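Local coordinates for protein dicer Related Helicase (PDB 6M6Q) that probably couples ATP hydrolysis to RNA binding as a RIG-I-like helicase in nematode RNA interference, here represented by its N-terminal domain, at residues A27-L32 / R135-V140; K33-D38 / F142-E147; V39-T44 / G50-F55; A68-D73 / R117-C122; H226-S229 / V233-L236. All coordinates share one frame; numbering follows the deposited sequence.

Contact 1 of 5, residues A27-L32 / R135-V140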
# COMPACT_ATOMS: atom_id res chain seq x y z
N ALA B 27 8.91 3.80 10.36
CA ALA B 27 7.56 3.21 10.49
C ALA B 27 6.93 3.62 11.81
O ALA B 27 5.72 3.88 11.85
CB ALA B 27 7.63 1.70 10.38
N TYR B 28 7.71 3.62 12.88
CA TYR B 28 7.24 3.98 14.22
C TYR B 28 6.84 5.47 14.20
O TYR B 28 5.72 5.79 14.61
CB TYR B 28 8.27 3.64 15.29
CG TYR B 28 7.72 3.82 16.69
CD1 TYR B 28 7.99 4.96 17.42
CD2 TYR B 28 6.84 2.90 17.22
CE1 TYR B 28 7.42 5.17 18.67
CE2 TYR B 28 6.28 3.09 18.48
CZ TYR B 28 6.57 4.23 19.19
OH TYR B 28 6.03 4.40 20.44
N PHE B 29 7.69 6.32 13.64
CA PHE B 29 7.43 7.78 13.52
C PHE B 29 6.12 8.01 12.74
O PHE B 29 5.39 8.94 13.10
CB PHE B 29 8.59 8.50 12.83
CG PHE B 29 8.38 9.99 12.69
CD1 PHE B 29 8.70 10.85 13.71
CD2 PHE B 29 7.83 10.52 11.53
CE1 PHE B 29 8.49 12.22 13.59
CE2 PHE B 29 7.62 11.88 11.40
CZ PHE B 29 7.96 12.73 12.43
N ARG B 30 5.84 7.18 11.72
CA ARG B 30 4.67 7.32 10.81
C ARG B 30 3.36 6.91 11.50
O ARG B 30 2.32 7.16 10.92
CB ARG B 30 4.88 6.51 9.52
CG ARG B 30 5.88 7.16 8.57
CD ARG B 30 5.86 6.57 7.20
NE ARG B 30 6.26 5.17 7.15
CZ ARG B 30 7.48 4.72 6.81
NH1 ARG B 30 8.46 5.57 6.53
NH2 ARG B 30 7.71 3.42 6.75
N LEU B 31 3.41 6.40 12.74
CA LEU B 31 2.20 6.23 13.60
C LEU B 31 1.74 7.61 14.12
O LEU B 31 0.55 7.72 14.52
CB LEU B 31 2.48 5.24 14.74
CG LEU B 31 2.81 3.80 14.30
CD1 LEU B 31 3.48 3.02 15.41
CD2 LEU B 31 1.58 3.07 13.84
N LEU B 32 2.59 8.64 13.99
CA LEU B 32 2.26 10.07 14.32
C LEU B 32 1.99 10.89 13.04
O LEU B 32 1.98 12.13 13.14
CB LEU B 32 3.44 10.72 15.07
CG LEU B 32 3.63 10.31 16.53
CD1 LEU B 32 5.02 10.72 17.00
CD2 LEU B 32 2.57 10.93 17.40
N ARG B 135 13.95 13.63 7.73
CA ARG B 135 14.86 14.56 8.43
C ARG B 135 14.09 15.84 8.73
O ARG B 135 14.13 16.29 9.89
CB ARG B 135 16.11 14.83 7.59
CG ARG B 135 17.08 13.66 7.51
CD ARG B 135 17.95 13.59 8.74
NE ARG B 135 18.76 12.38 8.77
CZ ARG B 135 19.41 11.95 9.85
NH1 ARG B 135 20.14 10.85 9.78
NH2 ARG B 135 19.35 12.64 10.99
N ILE B 136 13.41 16.40 7.73
CA ILE B 136 12.68 17.68 7.87
C ILE B 136 11.55 17.46 8.87
O ILE B 136 11.37 18.34 9.76
CB ILE B 136 12.19 18.20 6.52
CG1 ILE B 136 13.34 18.33 5.52
CG2 ILE B 136 11.46 19.53 6.71
CD1 ILE B 136 12.91 18.71 4.13
N ALA B 137 10.84 16.33 8.75
CA ALA B 137 9.69 15.99 9.60
C ALA B 137 10.15 15.81 11.05
O ALA B 137 9.42 16.24 11.95
CB ALA B 137 9.00 14.76 9.08
N ASP B 138 11.33 15.21 11.25
CA ASP B 138 11.92 14.96 12.60
C ASP B 138 12.12 16.31 13.29
O ASP B 138 11.61 16.48 14.40
CB ASP B 138 13.22 14.15 12.51
CG ASP B 138 13.64 13.43 13.79
OD1 ASP B 138 12.73 13.03 14.56
OD2 ASP B 138 14.88 13.26 14.00
N GLU B 139 12.75 17.25 12.60
CA GLU B 139 13.05 18.61 13.13
C GLU B 139 11.75 19.39 13.37
O GLU B 139 11.72 20.18 14.31
CB GLU B 139 13.99 19.37 12.19
CG GLU B 139 14.56 20.62 12.85
CD GLU B 139 15.56 21.41 12.03
OE1 GLU B 139 16.15 20.82 11.10
OE2 GLU B 139 15.74 22.62 12.34
N VAL B 140 10.71 19.19 12.54
CA VAL B 140 9.42 19.92 12.71
C VAL B 140 8.81 19.51 14.06
O VAL B 140 8.43 20.42 14.84
CB VAL B 140 8.44 19.67 11.55
CG1 VAL B 140 6.99 19.98 11.94
CG2 VAL B 140 8.84 20.45 10.31
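Phe29 packs against the backbone and methyl group of Ala137 in a buried apolar contact, where Phe29 of helix 25-29 faces the middle of helix 131-144. The aromatic ring does the reaching, because the backbones stay well apart: the CA atoms of Phe29 and Asp138, the nearest such pair, are 8.5 Å from each other. With CG anti to the backbone N (chi1 -180°), Phe29 extends straight out from its helix. Its far end then meets the partner helix at two points: CE2 lies 3.9 Å from Ala137 CB, and CZ lies 3.8 Å from Ala137 O. The approach to the carbonyl and to the following peptide is oblique. Alanine is small enough for the ring to come close to the helix backbone itself. Asp138 borders the ring, with Phe29 CE1 4.4 Å from Asp138 OD1, but that oxygen has its polar partner in His153. Phe25 touches Phe29 from within its own helix, and Ser152 of helix 146-152 adds a further wall. Leu32 then holds the N-cap position of helix 33-42; an aromatic ring reaching a small residue of a neighbouring helix is core packing of an all-helical domain.

Contact 2 of 5, residues K33-D38 / F142-E147; sequences KWKFLD and FNYDKE
Lys35 and Tyr144 join two helices of this all-helical domain through a side-chain bridge, a polar tie between helix 33-42 and the C-terminal end of helix 131-144. A single hydrogen bond joins the two segments, in which Lys35 NZ donates to Tyr144 OH at 3.1 Å. The aliphatic end of the lysine also touches the ring, with Lys35 CE 3.7 Å from Tyr144 CE2. The two side chains cross at about a right angle, and the ammonium group approaches the ring obliquely. Lys35 sets out anti to its own N (chi1 177°) and bends at chi2 (57°), which turns its end toward the phenol. A phenylalanine in place of Tyr144 would probably deprive the ammonium group of one of its oxygen partners, leaving only ring carbon beside Lys35 CE. The same NZ also donates to Gln227 O and pairs with Asp38, one helical turn on, whose carboxylate probably balances the lysine's charge. In the second shell, Asp38 is itself fixed by the backbone N of Ser229 and the hydroxyl of Thr230. Beyond Tyr144 the chain leaves its helix at Asp145, which is the N-cap of helix 146-152 and binds Leu148 N through OD2. The salt bridge from the same ammonium group is fairly long, with Lys35 NZ 3.5 Å from Asp38 OD1.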
# COMPACT_ATOMS: atom_id res chain seq x y z
N LYS B 33 1.82 10.25 11.89
CA LYS B 33 1.69 10.96 10.59
C LYS B 33 0.47 11.92 10.61
O LYS B 33 0.56 12.95 9.97
CB LYS B 33 1.63 9.96 9.43
CG LYS B 33 0.33 9.19 9.26
CD LYS B 33 0.33 8.39 7.96
CE LYS B 33 -1.04 8.18 7.39
NZ LYS B 33 -1.05 7.04 6.46
N TRP B 34 -0.62 11.58 11.31
CA TRP B 34 -1.84 12.43 11.36
C TRP B 34 -1.60 13.62 12.28
O TRP B 34 -2.12 14.74 11.96
CB TRP B 34 -3.09 11.63 11.76
CG TRP B 34 -3.49 10.61 10.74
CD1 TRP B 34 -3.70 9.27 10.96
CD2 TRP B 34 -3.72 10.82 9.33
NE1 TRP B 34 -4.04 8.65 9.78
CE2 TRP B 34 -4.05 9.57 8.77
CE3 TRP B 34 -3.68 11.95 8.50
CZ2 TRP B 34 -4.35 9.42 7.42
CZ3 TRP B 34 -3.96 11.79 7.16
CH2 TRP B 34 -4.28 10.54 6.62
N LYS B 35 -0.81 13.42 13.34
CA LYS B 35 -0.42 14.49 14.29
C LYS B 35 0.58 15.41 13.60
O LYS B 35 0.51 16.62 13.85
CB LYS B 35 0.13 13.90 15.60
CG LYS B 35 0.62 14.92 16.63
CD LYS B 35 -0.43 15.95 17.04
CE LYS B 35 0.05 16.98 18.04
NZ LYS B 35 -0.88 18.14 18.06
N PHE B 36 1.41 14.87 12.71
CA PHE B 36 2.40 15.64 11.92
C PHE B 36 1.67 16.52 10.91
O PHE B 36 2.00 17.71 10.83
CB PHE B 36 3.38 14.70 11.22
CG PHE B 36 4.18 15.36 10.12
CD1 PHE B 36 5.10 16.35 10.40
CD2 PHE B 36 4.01 14.96 8.80
CE1 PHE B 36 5.82 16.95 9.38
CE2 PHE B 36 4.74 15.55 7.79
CZ PHE B 36 5.65 16.54 8.08
N LEU B 37 0.68 15.96 10.20
CA LEU B 37 -0.23 16.72 9.30
C LEU B 37 -0.92 17.79 10.11
O LEU B 37 -0.85 18.93 9.69
CB LEU B 37 -1.26 15.79 8.63
CG LEU B 37 -2.20 16.43 7.58
CD1 LEU B 37 -1.44 16.91 6.33
CD2 LEU B 37 -3.30 15.45 7.19
N ASP B 38 -1.45 17.43 11.29
CA ASP B 38 -2.16 18.38 12.21
C ASP B 38 -1.26 19.59 12.51
O ASP B 38 -1.79 20.71 12.46
CB ASP B 38 -2.62 17.71 13.51
CG ASP B 38 -3.45 18.65 14.36
OD1 ASP B 38 -2.90 19.17 15.36
OD2 ASP B 38 -4.59 18.96 13.96
N PHE B 142 10.39 18.18 16.67
CA PHE B 142 11.33 18.63 17.72
C PHE B 142 11.00 20.07 18.12
O PHE B 142 10.98 20.36 19.31
CB PHE B 142 12.78 18.51 17.24
CG PHE B 142 13.82 19.01 18.21
CD1 PHE B 142 14.22 18.23 19.28
CD2 PHE B 142 14.41 20.26 18.05
CE1 PHE B 142 15.19 18.68 20.16
CE2 PHE B 142 15.35 20.71 18.96
CZ PHE B 142 15.74 19.92 20.01
N ASN B 143 10.76 20.93 17.13
CA ASN B 143 10.49 22.38 17.34
C ASN B 143 9.08 22.56 17.92
O ASN B 143 8.87 23.55 18.65
CB ASN B 143 10.66 23.18 16.05
CG ASN B 143 12.09 23.22 15.53
OD1 ASN B 143 13.02 22.77 16.19
ND2 ASN B 143 12.27 23.77 14.35
N TYR B 144 8.15 21.64 17.63
CA TYR B 144 6.74 21.70 18.11
C TYR B 144 6.69 21.31 19.59
O TYR B 144 6.17 22.09 20.39
CB TYR B 144 5.81 20.81 17.27
CG TYR B 144 4.44 20.62 17.88
CD1 TYR B 144 3.51 21.65 17.92
CD2 TYR B 144 4.08 19.41 18.47
CE1 TYR B 144 2.28 21.49 18.54
CE2 TYR B 144 2.84 19.23 19.08
CZ TYR B 144 1.95 20.28 19.13
OH TYR B 144 0.73 20.14 19.72
N ASP B 145 7.18 20.12 19.93
CA ASP B 145 7.09 19.53 21.29
C ASP B 145 8.25 18.55 21.48
O ASP B 145 8.29 17.51 20.75
CB ASP B 145 5.74 18.85 21.52
CG ASP B 145 5.51 18.38 22.94
OD1 ASP B 145 5.12 19.21 23.76
OD2 ASP B 145 5.68 17.20 23.19
N LYS B 146 9.16 18.87 22.41
CA LYS B 146 10.37 18.07 22.73
C LYS B 146 9.95 16.69 23.25
O LYS B 146 10.62 15.70 22.90
CB LYS B 146 11.22 18.81 23.76
CG LYS B 146 11.58 20.25 23.42
CD LYS B 146 12.90 20.38 22.72
CE LYS B 146 13.13 21.76 22.14
NZ LYS B 146 13.44 22.75 23.20
N GLU B 147 8.89 16.63 24.08
CA GLU B 147 8.41 15.38 24.73
C GLU B 147 7.93 14.41 23.65
O GLU B 147 8.27 13.23 23.74
CB GLU B 147 7.28 15.67 25.72
CG GLU B 147 7.01 14.53 26.70
CD GLU B 147 6.18 13.37 26.17
OE1 GLU B 147 6.23 12.29 26.78
OE2 GLU B 147 5.46 13.55 25.19

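Contact 3 of 5, residues V39-T44 / G50-F55; sequences VCVEST and GYFKLF
Ser43 and Tyr51 pin a reversal of the chain, in which the 3-10 segment 51-55 folds back on helix 33-42 after a short connection. The Ser43 hydroxyl both donates and accepts. Its OG donates to Cys40 O at 2.6 Å, arriving from above the carbonyl plane, and accepts from Tyr51 N at 3.1 Å along a nearly straight path (N-H...O 166°). OG takes the position between the backbone N and the carbonyl carbon (chi1 68°), which allows it to reach back to the preceding turn while CB sits over the centre of the Tyr51 ring. Ser43 CB lies almost on the normal of the Tyr51 ring (7° off), 3.5 Å from its centroid, a CH-pi contact; Val39 CG1 meets the edge of the same ring. An alanine here would keep the CH-pi contact but is likely to leave Tyr51 N without its acceptor and the 3-10 segment less firmly tied to residues 39-44. Phe52 makes the apolar half. Cys40 CB lies over one face, 3.8 Å from the Phe52 ring centroid, and Cys40 SG adds a sulfur-aromatic contact at 4.9 Å from that same centroid. Val41 CG2 comes instead to the ring edge, in plane, 3.8 Å from Phe52 CZ. Thr44 OG1 returns to Val41 O at 2.7 Å. Gly50, with positive phi, presents no side chain to residues 39-44. Ala68, Ile71 and Phe123 are among Phe52's other neighbours. The chemistry implies a division of labour: one serine hydroxyl probably sets the position of the returning backbone, while the faces and edges of two rings supply the apolar packing.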
# COMPACT_ATOMS: atom_id res chain seq x y z
N VAL B 39 0.03 19.36 12.80
CA VAL B 39 1.03 20.40 13.18
C VAL B 39 1.28 21.32 11.97
O VAL B 39 1.25 22.56 12.14
CB VAL B 39 2.35 19.76 13.69
CG1 VAL B 39 3.52 20.74 13.70
CG2 VAL B 39 2.17 19.14 15.07
N CYS B 40 1.47 20.75 10.78
CA CYS B 40 1.68 21.50 9.52
C CYS B 40 0.44 22.38 9.23
O CYS B 40 0.63 23.51 8.79
CB CYS B 40 1.97 20.57 8.34
SG CYS B 40 3.51 19.64 8.49
N VAL B 41 -0.76 21.88 9.51
CA VAL B 41 -2.04 22.60 9.22
C VAL B 41 -2.23 23.70 10.27
O VAL B 41 -2.62 24.81 9.88
CB VAL B 41 -3.23 21.64 9.18
CG1 VAL B 41 -4.56 22.39 9.24
CG2 VAL B 41 -3.18 20.74 7.95
N GLU B 42 -1.91 23.41 11.53
CA GLU B 42 -1.96 24.36 12.68
C GLU B 42 -1.09 25.58 12.38
O GLU B 42 -1.48 26.68 12.80
CB GLU B 42 -1.50 23.65 13.95
CG GLU B 42 -1.58 24.49 15.21
CD GLU B 42 -0.97 23.81 16.44
OE1 GLU B 42 0.13 23.22 16.30
OE2 GLU B 42 -1.61 23.84 17.51
N SER B 43 0.05 25.39 11.69
CA SER B 43 1.13 26.40 11.50
C SER B 43 0.75 27.44 10.44
O SER B 43 1.35 28.53 10.46
CB SER B 43 2.44 25.75 11.15
OG SER B 43 2.39 25.16 9.87
N THR B 44 -0.22 27.14 9.57
CA THR B 44 -0.75 28.10 8.55
C THR B 44 -1.45 29.26 9.29
O THR B 44 -2.52 29.03 9.88
CB THR B 44 -1.67 27.41 7.53
OG1 THR B 44 -2.82 26.89 8.20
CG2 THR B 44 -0.98 26.29 6.78
N GLY B 50 2.52 27.87 5.68
CA GLY B 50 3.22 27.53 6.94
C GLY B 50 4.35 26.54 6.72
O GLY B 50 5.14 26.74 5.79
N TYR B 51 4.42 25.49 7.55
CA TYR B 51 5.55 24.53 7.61
C TYR B 51 5.57 23.67 6.33
O TYR B 51 6.63 23.08 6.03
CB TYR B 51 5.48 23.63 8.85
CG TYR B 51 5.65 24.30 10.20
CD1 TYR B 51 6.14 25.59 10.32
CD2 TYR B 51 5.32 23.62 11.37
CE1 TYR B 51 6.28 26.20 11.56
CE2 TYR B 51 5.44 24.22 12.61
CZ TYR B 51 5.92 25.51 12.71
OH TYR B 51 6.04 26.10 13.93
N PHE B 52 4.45 23.59 5.60
CA PHE B 52 4.34 22.78 4.36
C PHE B 52 5.47 23.20 3.40
O PHE B 52 5.99 22.35 2.65
CB PHE B 52 2.95 22.95 3.71
CG PHE B 52 1.82 22.17 4.34
CD1 PHE B 52 1.63 20.82 4.06
CD2 PHE B 52 0.90 22.80 5.17
CE1 PHE B 52 0.57 20.12 4.63
CE2 PHE B 52 -0.16 22.10 5.73
CZ PHE B 52 -0.31 20.76 5.47
N LYS B 53 5.85 24.48 3.43
CA LYS B 53 6.80 25.08 2.44
C LYS B 53 8.19 24.43 2.59
O LYS B 53 8.91 24.38 1.58
CB LYS B 53 6.88 26.60 2.60
CG LYS B 53 7.20 27.34 1.31
CD LYS B 53 7.55 28.79 1.52
CE LYS B 53 7.74 29.53 0.22
NZ LYS B 53 8.83 28.95 -0.59
N LEU B 54 8.53 23.94 3.79
CA LEU B 54 9.85 23.30 4.08
C LEU B 54 10.01 22.00 3.26
O LEU B 54 11.10 21.41 3.34
CB LEU B 54 9.96 22.99 5.58
CG LEU B 54 9.96 24.19 6.53
CD1 LEU B 54 9.48 23.78 7.92
CD2 LEU B 54 11.35 24.81 6.60
N PHE B 55 8.96 21.56 2.54
CA PHE B 55 8.95 20.25 1.82
C PHE B 55 8.90 20.48 0.30
O PHE B 55 8.79 19.49 -0.45
CB PHE B 55 7.78 19.39 2.31
CG PHE B 55 7.81 19.07 3.79
CD1 PHE B 55 7.19 19.91 4.70
CD2 PHE B 55 8.46 17.95 4.26
CE1 PHE B 55 7.24 19.63 6.06
CE2 PHE B 55 8.50 17.67 5.62
CZ PHE B 55 7.89 18.52 6.51

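Contact 4 of 5, residues A68-D73 / R117-C122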
# COMPACT_ATOMS: atom_id res chain seq x y z
N ALA B 68 -0.85 21.73 -0.64
CA ALA B 68 -1.10 22.48 0.61
C ALA B 68 -2.48 23.13 0.51
O ALA B 68 -3.31 22.86 1.37
CB ALA B 68 -0.02 23.49 0.87
N ARG B 69 -2.72 23.93 -0.53
CA ARG B 69 -4.01 24.63 -0.73
C ARG B 69 -5.14 23.62 -0.66
O ARG B 69 -5.95 23.71 0.26
CB ARG B 69 -4.03 25.37 -2.07
CG ARG B 69 -2.99 26.47 -2.18
CD ARG B 69 -2.85 27.22 -0.88
NE ARG B 69 -1.96 28.35 -1.03
CZ ARG B 69 -1.92 29.40 -0.24
NH1 ARG B 69 -2.74 29.49 0.80
NH2 ARG B 69 -1.07 30.37 -0.48
N MET B 70 -5.14 22.64 -1.56
CA MET B 70 -6.21 21.62 -1.65
C MET B 70 -6.58 21.11 -0.24
O MET B 70 -7.73 20.75 -0.05
CB MET B 70 -5.80 20.46 -2.53
CG MET B 70 -5.87 20.79 -4.01
SD MET B 70 -7.58 20.95 -4.61
CE MET B 70 -7.36 20.50 -6.33
N ILE B 71 -5.64 21.16 0.71
CA ILE B 71 -5.82 20.65 2.10
C ILE B 71 -6.46 21.74 2.98
O ILE B 71 -7.38 21.39 3.76
CB ILE B 71 -4.47 20.15 2.67
CG1 ILE B 71 -3.97 18.90 1.93
CG2 ILE B 71 -4.55 19.92 4.18
CD1 ILE B 71 -2.52 18.56 2.22
N ILE B 72 -6.01 23.00 2.88
CA ILE B 72 -6.35 24.09 3.86
C ILE B 72 -7.42 25.03 3.28
O ILE B 72 -8.11 25.68 4.09
CB ILE B 72 -5.10 24.87 4.29
CG1 ILE B 72 -4.37 25.49 3.11
CG2 ILE B 72 -4.20 23.98 5.12
CD1 ILE B 72 -3.21 26.39 3.50
N ASP B 73 -7.54 25.13 1.95
CA ASP B 73 -8.58 25.93 1.24
C ASP B 73 -9.95 25.69 1.88
O ASP B 73 -10.31 24.52 2.10
CB ASP B 73 -8.65 25.60 -0.26
CG ASP B 73 -7.70 26.41 -1.15
OD1 ASP B 73 -6.89 27.21 -0.59
OD2 ASP B 73 -7.77 26.23 -2.38
N ARG B 117 -8.53 14.36 1.99
CA ARG B 117 -7.82 13.07 2.24
C ARG B 117 -6.87 12.73 1.09
O ARG B 117 -5.77 12.28 1.37
CB ARG B 117 -8.79 11.91 2.44
CG ARG B 117 -8.63 11.27 3.80
CD ARG B 117 -7.87 9.97 3.80
NE ARG B 117 -8.72 8.99 4.44
CZ ARG B 117 -8.32 7.87 4.98
NH1 ARG B 117 -7.04 7.55 4.99
NH2 ARG B 117 -9.20 7.04 5.52
N ARG B 118 -7.31 12.89 -0.14
CA ARG B 118 -6.51 12.56 -1.34
C ARG B 118 -5.18 13.35 -1.30
O ARG B 118 -4.10 12.73 -1.48
CB ARG B 118 -7.33 12.88 -2.58
CG ARG B 118 -6.55 12.79 -3.88
CD ARG B 118 -7.51 13.03 -5.01
NE ARG B 118 -6.85 13.48 -6.20
CZ ARG B 118 -7.40 13.46 -7.41
NH1 ARG B 118 -8.63 13.00 -7.57
NH2 ARG B 118 -6.71 13.89 -8.45
N PHE B 119 -5.26 14.66 -1.09
CA PHE B 119 -4.09 15.56 -1.19
C PHE B 119 -3.25 15.49 0.10
O PHE B 119 -2.03 15.69 0.02
CB PHE B 119 -4.56 16.96 -1.58
CG PHE B 119 -4.97 17.05 -3.03
CD1 PHE B 119 -4.02 17.16 -4.03
CD2 PHE B 119 -6.30 16.94 -3.39
CE1 PHE B 119 -4.40 17.21 -5.36
CE2 PHE B 119 -6.68 16.98 -4.72
CZ PHE B 119 -5.73 17.11 -5.71
N SER B 120 -3.87 15.17 1.24
CA SER B 120 -3.16 14.87 2.52
C SER B 120 -2.26 13.65 2.32
O SER B 120 -1.07 13.72 2.68
CB SER B 120 -4.12 14.65 3.65
OG SER B 120 -4.74 15.86 4.03
N GLU B 121 -2.82 12.57 1.75
CA GLU B 121 -2.11 11.30 1.48
C GLU B 121 -1.04 11.51 0.41
O GLU B 121 -0.02 10.84 0.49
CB GLU B 121 -3.10 10.21 1.07
CG GLU B 121 -4.00 9.75 2.22
CD GLU B 121 -3.78 8.34 2.71
OE1 GLU B 121 -4.54 7.91 3.58
OE2 GLU B 121 -2.86 7.67 2.21
N CYS B 122 -1.25 12.43 -0.53
CA CYS B 122 -0.24 12.77 -1.56
C CYS B 122 0.97 13.45 -0.90
O CYS B 122 2.10 13.16 -1.31
CB CYS B 122 -0.80 13.67 -2.65
SG CYS B 122 0.46 14.18 -3.86
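Met70 lies over one face of Phe119, the two side chains crossing obliquely. Its CG stands over the ring centre, 3.8 Å from the Phe119 ring centroid, while Met70 CB touches the base of the ring, 3.5 Å from Phe119 CG. A bend at chi2 (-71°) folds the rest of the methionine back over the same face. Met70 SD is thus 4.5 Å from the Phe119 ring centroid, a Met-aromatic contact, and the terminal CE lies 3.8 Å from Phe119 CZ. The opposite face of the ring is approached, toward its rim, by Arg118 CG from the same helix. The ring therefore sits between the methionine chain and the aliphatic part of Arg118. These residues join helix 63-72 to the long helix 94-127 in helix-helix packing nearer antiparallel than parallel, the short segments running at 138° to each other with axes 8.5 Å apart. Ile71 takes the other side of the interface. Its CD1 points at the backbone, 3.6 Å from Phe119 O, and its CG1 runs past Ser120, 3.8 Å from Ser120 OG. That hydroxyl is bonded to Arg116 O within its own helix, so it offers the isoleucine only a packing surface. Val41 of helix 33-42 flanks Ile71.

Contact 5 of 5, residues H226-S229 / V233-L236; sequences HQLS and VEDL
Leu228 meets the first turn of helix 231-236 from the loop that leads into it, touching Val233 and Glu234. The leucine stands with CG anti to its carbonyl carbon (chi1 -54°), and CD1 continues the chain in an extended course. That branch brings its methyl to Val233, where Leu228 CD1 is 3.8 Å from Val233 CG1. The two side chains cross at about a right angle, and only these two methyls meet. On Val233, CG1 lies anti to the backbone N and faces the leucine, whereas CG2 is turned to the N side and lies near Val41 of helix 33-42. Glu234 starts out extended, then bends at chi2 (69°). The turn carries its carboxylate back along the leucine, with Glu234 OE1 4.1 Å from Leu228 CB and 4.2 Å from Leu228 CD1. This is plain packing of an oxygen against carbon. The same leucine methyl also comes within 4.2 Å of Glu234 CA, so Leu228 fits over the backbone of the turn as well as between two side chains. The loop is braced beside it: Gln227 NE2 donates to Val220 O and Lys223 O, and His226 ND1 is bonded to Glu219 O, which ties the leucine's approach to helix 210-221 and the chain just after it. Further out, Leu228 rests on His263 of helix 262-271 and on Asp38 of helix 33-42, while Leu236 packs against helix 94-127, so that the short helix 231-236 is wedged among longer helices with no strand nearby.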
# COMPACT_ATOMS: atom_id res chain seq x y z
N HIS B 226 -0.92 13.67 22.15
CA HIS B 226 -1.47 12.59 21.28
C HIS B 226 -2.87 12.97 20.80
O HIS B 226 -3.65 12.05 20.43
CB HIS B 226 -1.47 11.26 22.04
CG HIS B 226 -0.12 10.76 22.36
ND1 HIS B 226 0.07 9.53 22.96
CD2 HIS B 226 1.12 11.25 22.11
CE1 HIS B 226 1.35 9.31 23.11
NE2 HIS B 226 2.02 10.35 22.60
N GLN B 227 -3.20 14.26 20.89
CA GLN B 227 -4.52 14.84 20.53
C GLN B 227 -4.28 15.84 19.42
O GLN B 227 -3.24 16.53 19.47
CB GLN B 227 -5.16 15.57 21.70
CG GLN B 227 -5.09 14.84 23.02
CD GLN B 227 -5.99 13.64 23.01
OE1 GLN B 227 -7.13 13.71 22.53
NE2 GLN B 227 -5.48 12.52 23.50
N LEU B 228 -5.19 15.91 18.45
CA LEU B 228 -5.06 16.83 17.30
C LEU B 228 -5.59 18.19 17.74
O LEU B 228 -6.50 18.21 18.59
CB LEU B 228 -5.81 16.27 16.09
CG LEU B 228 -5.44 14.84 15.68
CD1 LEU B 228 -6.35 14.35 14.55
CD2 LEU B 228 -3.97 14.74 15.26
N SER B 229 -4.97 19.25 17.25
CA SER B 229 -5.24 20.66 17.62
C SER B 229 -6.23 21.30 16.64
O SER B 229 -6.88 22.28 17.05
CB SER B 229 -3.97 21.46 17.69
OG SER B 229 -3.04 20.86 18.57
N VAL B 233 -8.31 18.40 10.47
CA VAL B 233 -7.70 17.04 10.44
C VAL B 233 -8.59 16.11 11.26
O VAL B 233 -8.83 14.98 10.82
CB VAL B 233 -6.24 17.06 10.95
CG1 VAL B 233 -5.64 15.66 11.02
CG2 VAL B 233 -5.36 17.98 10.10
N GLU B 234 -9.14 16.59 12.35
CA GLU B 234 -10.03 15.79 13.22
C GLU B 234 -11.19 15.19 12.41
O GLU B 234 -11.36 13.97 12.49
CB GLU B 234 -10.56 16.64 14.37
CG GLU B 234 -11.43 15.85 15.32
CD GLU B 234 -10.68 14.81 16.14
OE1 GLU B 234 -9.72 15.21 16.87
OE2 GLU B 234 -11.05 13.59 16.06
N ASP B 235 -11.95 16.02 11.68
CA ASP B 235 -13.18 15.59 10.94
C ASP B 235 -12.79 14.86 9.64
O ASP B 235 -13.70 14.16 9.00
CB ASP B 235 -14.10 16.79 10.66
CG ASP B 235 -13.82 17.51 9.35
OD1 ASP B 235 -13.36 18.68 9.41
OD2 ASP B 235 -14.10 16.92 8.28
N LEU B 236 -11.55 15.01 9.22
CA LEU B 236 -11.01 14.34 8.02
C LEU B 236 -10.84 12.85 8.32
O LEU B 236 -11.02 12.05 7.39
CB LEU B 236 -9.70 15.03 7.66
CG LEU B 236 -8.90 14.43 6.52
CD1 LEU B 236 -9.66 14.53 5.21
CD2 LEU B 236 -7.56 15.13 6.41

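The five contacts gather round helix 33-42. It carries one side of contacts 2 and 3, and its residues also touch contacts 1, 4 and 5. Contacts 1 and 2 share helix 131-144, their centres 8 Å apart, and their segments alternate along the chain. Contacts 3 and 4 follow in series between those outer segments, with centres 12 Å apart, and contact 5 comes last, its centre 12 Å from that of contact 2. Contacts 1 and 4 do not touch, with nearest atoms about 10 Å apart. Both local reversals (contacts 3 and 5) and sequence-distant pairings (contacts 1, 2 and 4) thus meet in one helical core of the N-terminal domain.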